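Putative glycyl-glycine endopeptidase lytM (Ruminococcus gnavus, PDB 3NYY) is probably a metalloendopeptidase of the M23 family, related to enzymes that cut glycyl-glycine bonds. Local coordinates at residues 4-12 against 71-80. Sequence-based numbering, arbitrary orientation.
With SO4 (sulfate ion), chain F.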
loop_
_atom_site.group_PDB
_atom_site.type_symbol
_atom_site.label_atom_id
_atom_site.label_comp_id
_atom_site.label_asym_id
_atom_site.label_seq_id
_atom_site.Cartn_x
_atom_site.Cartn_y
_atom_site.Cartn_z
ATOM N N GLY A 4 2.878 -27.145 15.011
ATOM C CA GLY A 4 3.730 -26.267 15.773
ATOM C C GLY A 4 4.964 -26.988 16.320
ATOM O O GLY A 4 6.102 -26.507 16.211
ATOM N N PHE A 5 4.758 -28.190 16.868
ATOM C CA PHE A 5 5.885 -28.986 17.327
ATOM C C PHE A 5 6.908 -29.215 16.201
ATOM O O PHE A 5 8.110 -29.080 16.398
ATOM C CB PHE A 5 5.404 -30.362 17.842
ATOM C CG PHE A 5 6.524 -31.265 18.206
ATOM C CD1 PHE A 5 7.105 -31.186 19.458
ATOM C CD2 PHE A 5 7.086 -32.105 17.276
ATOM C CE1 PHE A 5 8.169 -31.991 19.805
ATOM C CE2 PHE A 5 8.170 -32.922 17.598
ATOM C CZ PHE A 5 8.737 -32.848 18.874
ATOM N N GLN A 6 6.429 -29.610 15.033
ATOM C CA GLN A 6 7.338 -29.902 13.917
ATOM C C GLN A 6 8.108 -28.633 13.498
ATOM O O GLN A 6 9.285 -28.710 13.179
ATOM C CB GLN A 6 6.567 -30.491 12.736
ATOM C CG GLN A 6 6.140 -31.926 12.996
ATOM C CD GLN A 6 5.189 -32.489 11.955
ATOM O OE1 GLN A 6 4.231 -31.837 11.527
ATOM N NE2 GLN A 6 5.358 -33.772 11.675
ATOM N N ARG A 7 7.436 -27.493 13.537
ATOM C CA ARG A 7 8.024 -26.246 13.085
ATOM C C ARG A 7 9.105 -25.849 14.055
ATOM O O ARG A 7 10.122 -25.324 13.655
ATOM C CB ARG A 7 6.978 -25.168 12.938
ATOM C CG ARG A 7 6.030 -25.382 11.789
ATOM C CD ARG A 7 4.827 -24.483 11.949
ATOM N NE ARG A 7 3.755 -24.880 11.043
ATOM C CZ ARG A 7 3.451 -24.321 9.868
ATOM N NH1 ARG A 7 4.068 -23.235 9.411
ATOM N NH2 ARG A 7 2.462 -24.818 9.170
ATOM N N LEU A 8 8.908 -26.166 15.320
ATOM C CA LEU A 8 9.808 -25.737 16.366
ATOM C C LEU A 8 11.102 -26.575 16.343
ATOM O O LEU A 8 12.081 -26.154 16.939
ATOM C CB LEU A 8 9.091 -25.772 17.720
ATOM C CG LEU A 8 9.713 -25.104 18.903
ATOM C CD1 LEU A 8 9.736 -23.579 18.613
ATOM C CD2 LEU A 8 8.896 -25.444 20.161
ATOM N N GLN A 9 11.131 -27.686 15.609
ATOM C CA GLN A 9 12.327 -28.565 15.516
ATOM C C GLN A 9 13.371 -28.040 14.564
ATOM O O GLN A 9 14.487 -28.546 14.557
ATOM C CB GLN A 9 11.969 -29.997 15.095
ATOM C CG GLN A 9 10.877 -30.654 15.939
ATOM C CD GLN A 9 11.110 -30.500 17.404
ATOM O OE1 GLN A 9 12.093 -31.021 17.931
ATOM N NE2 GLN A 9 10.219 -29.780 18.085
ATOM N N LYS A 10 13.012 -27.047 13.739
ATOM C CA LYS A 10 13.955 -26.425 12.794
ATOM C C LYS A 10 14.042 -24.914 13.114
ATOM O O LYS A 10 13.126 -24.346 13.693
ATOM C CB LYS A 10 13.432 -26.565 11.357
ATOM C CG LYS A 10 13.292 -27.996 10.836
ATOM C CD LYS A 10 14.638 -28.586 10.438
ATOM C CE LYS A 10 14.487 -29.986 9.832
ATOM N NZ LYS A 10 13.918 -30.977 10.810
ATOM N N PRO A 11 15.147 -24.248 12.734
ATOM C CA PRO A 11 15.217 -22.804 12.965
ATOM C C PRO A 11 14.001 -22.105 12.358
ATOM O O PRO A 11 13.578 -22.424 11.214
ATOM C CB PRO A 11 16.513 -22.408 12.242
ATOM C CG PRO A 11 17.339 -23.668 12.269
ATOM C CD PRO A 11 16.353 -24.748 12.042
ATOM N N VAL A 12 13.402 -21.201 13.131
ATOM C CA VAL A 12 12.096 -20.665 12.734
ATOM C C VAL A 12 12.193 -19.438 11.834
ATOM O O VAL A 12 11.323 -19.221 11.007
ATOM C CB VAL A 12 11.219 -20.399 13.971
ATOM C CG1 VAL A 12 9.787 -19.986 13.562
ATOM C CG2 VAL A 12 11.148 -21.685 14.839
ATOM N N TRP A 71 4.309 -24.693 26.422
ATOM C CA TRP A 71 5.290 -24.553 25.339
ATOM C C TRP A 71 6.708 -24.266 25.798
ATOM O O TRP A 71 7.657 -24.620 25.109
ATOM C CB TRP A 71 4.821 -23.508 24.293
ATOM C CG TRP A 71 3.770 -24.060 23.403
ATOM C CD1 TRP A 71 2.449 -23.969 23.573
ATOM C CD2 TRP A 71 3.980 -24.848 22.222
ATOM N NE1 TRP A 71 1.786 -24.633 22.572
ATOM C CE2 TRP A 71 2.710 -25.179 21.727
ATOM C CE3 TRP A 71 5.107 -25.322 21.565
ATOM C CZ2 TRP A 71 2.528 -25.959 20.605
ATOM C CZ3 TRP A 71 4.926 -26.082 20.431
ATOM C CH2 TRP A 71 3.642 -26.384 19.962
ATOM N N ARG A 72 6.871 -23.665 26.977
ATOM C CA ARG A 72 8.198 -23.315 27.473
ATOM C C ARG A 72 9.056 -24.555 27.744
ATOM O O ARG A 72 10.267 -24.477 27.832
ATOM C CB ARG A 72 8.089 -22.438 28.725
ATOM C CG ARG A 72 7.654 -23.136 29.983
ATOM C CD ARG A 72 7.656 -22.103 31.106
ATOM N NE ARG A 72 7.622 -22.699 32.438
ATOM C CZ ARG A 72 7.973 -22.051 33.547
ATOM N NH1 ARG A 72 8.380 -20.785 33.487
ATOM N NH2 ARG A 72 7.925 -22.667 34.713
ATOM N N ASN A 73 8.399 -25.701 27.881
ATOM C CA ASN A 73 9.104 -26.970 28.053
ATOM C C ASN A 73 9.790 -27.496 26.800
ATOM O O ASN A 73 10.635 -28.375 26.904
ATOM C CB ASN A 73 8.128 -28.033 28.591
ATOM C CG ASN A 73 7.731 -27.776 30.048
ATOM O OD1 ASN A 73 8.545 -27.919 30.939
ATOM N ND2 ASN A 73 6.475 -27.382 30.274
ATOM N N GLN A 74 9.407 -26.998 25.628
ATOM C CA GLN A 74 9.859 -27.546 24.377
ATOM C C GLN A 74 11.304 -27.139 24.124
ATOM O O GLN A 74 11.680 -25.982 24.337
ATOM C CB GLN A 74 9.025 -27.045 23.217
ATOM C CG GLN A 74 7.605 -27.530 23.234
ATOM C CD GLN A 74 7.487 -29.022 22.940
ATOM O OE1 GLN A 74 8.355 -29.633 22.296
ATOM N NE2 GLN A 74 6.413 -29.590 23.381
ATOM N N THR A 75 12.109 -28.107 23.696
ATOM C CA THR A 75 13.382 -27.772 23.117
ATOM C C THR A 75 13.054 -26.959 21.880
ATOM O O THR A 75 12.115 -27.282 21.129
ATOM C CB THR A 75 14.197 -29.018 22.755
ATOM O OG1 THR A 75 13.527 -29.727 21.710
ATOM C CG2 THR A 75 14.346 -29.907 23.993
ATOM N N GLY A 76 13.783 -25.864 21.705
ATOM C CA GLY A 76 13.501 -24.930 20.635
ATOM C C GLY A 76 12.745 -23.693 21.099
ATOM O O GLY A 76 12.827 -22.642 20.443
ATOM N N TRP A 77 11.989 -23.797 22.199
ATOM C CA TRP A 77 11.255 -22.618 22.708
ATOM C C TRP A 77 12.148 -21.387 22.883
ATOM O O TRP A 77 11.793 -20.311 22.389
ATOM C CB TRP A 77 10.553 -22.936 24.011
ATOM C CG TRP A 77 9.994 -21.733 24.686
ATOM C CD1 TRP A 77 10.491 -21.159 25.788
ATOM C CD2 TRP A 77 8.832 -20.989 24.320
ATOM N NE1 TRP A 77 9.741 -20.062 26.131
ATOM C CE2 TRP A 77 8.722 -19.925 25.247
ATOM C CE3 TRP A 77 7.918 -21.066 23.266
ATOM C CZ2 TRP A 77 7.697 -18.977 25.189
ATOM C CZ3 TRP A 77 6.902 -20.120 23.195
ATOM C CH2 TRP A 77 6.811 -19.075 24.148
ATOM N N ASP A 78 13.271 -21.557 23.561
ATOM C CA ASP A 78 14.110 -20.398 23.903
ATOM C C ASP A 78 14.495 -19.596 22.661
ATOM O O ASP A 78 14.308 -18.372 22.627
ATOM C CB ASP A 78 15.345 -20.782 24.714
ATOM C CG ASP A 78 14.984 -21.181 26.164
ATOM O OD1 ASP A 78 13.896 -20.803 26.699
ATOM O OD2 ASP A 78 15.807 -21.873 26.764
ATOM N N ALA A 79 14.983 -20.278 21.628
ATOM C CA ALA A 79 15.387 -19.542 20.407
ATOM C C ALA A 79 14.201 -18.903 19.696
ATOM O O ALA A 79 14.307 -17.788 19.185
ATOM C CB ALA A 79 16.151 -20.471 19.444
ATOM N N TYR A 80 13.099 -19.643 19.639
ATOM C CA TYR A 80 11.900 -19.191 18.984
ATOM C C TYR A 80 11.280 -17.980 19.619
ATOM O O TYR A 80 10.960 -17.018 18.915
ATOM C CB TYR A 80 10.874 -20.305 18.945
ATOM C CG TYR A 80 9.492 -19.929 18.502
ATOM C CD1 TYR A 80 9.229 -19.558 17.191
ATOM C CD2 TYR A 80 8.428 -19.941 19.374
ATOM C CE1 TYR A 80 7.951 -19.250 16.766
ATOM C CE2 TYR A 80 7.146 -19.658 18.965
ATOM C CZ TYR A 80 6.894 -19.304 17.654
ATOM O OH TYR A 80 5.634 -19.013 17.185
HETATM S S SO4 F . 10.641 -17.328 28.608
HETATM O O1 SO4 F . 9.691 -16.975 27.547
HETATM O O2 SO4 F . 11.953 -16.781 28.278
HETATM O O3 SO4 F . 10.154 -16.788 29.861
HETATM O O4 SO4 F . 10.684 -18.792 28.606
HETATM O O HOH W 1 10.623 -29.335 20.846
#
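L8 and Y80 each hold CG anti to the backbone N (chi1 -167° and 170°), which helps bring L8 CD1 up to Y80. The side chain of L8 points toward the 71-80 segment, and its two methyls divide the work. CD1 sits 3.5 Å from Y80 CB and also touches CG of the tyrosine ring. CD2 packs 3.5 Å from Q74 CB and reaches the benzo edge of W71, 4.0 Å from its CZ3. With an alanine in place of L8, both methyls would go, and a gap would probably open between Q74, W71 and Y80. V12 also touches Y80, its CG1 lying 3.7 Å from Y80 CD1 at the ring edge. The contact belongs to the mainly helical LytM N-terminal domain. It lays the first helix against the turns that lead from helix 61-71 into helix 77-88, and helix 37-48 packs against W71, W77 and Y80. The hydroxyl of Y80 is hydrogen-bonded to the carbonyl of G42. No direct hydrogen bond crosses between the segments; one water does the bridging. It accepts from Q9 NE2 and donates to Q74 OE1 and T75 O. Q9 NE2 also bonds to F5 O at 2.8 Å and lies over the centre of the F5 ring. Q74 OE1 meets that ring at its edge, 3.4 Å from F5 CE1, with amide and ring planes 83° apart.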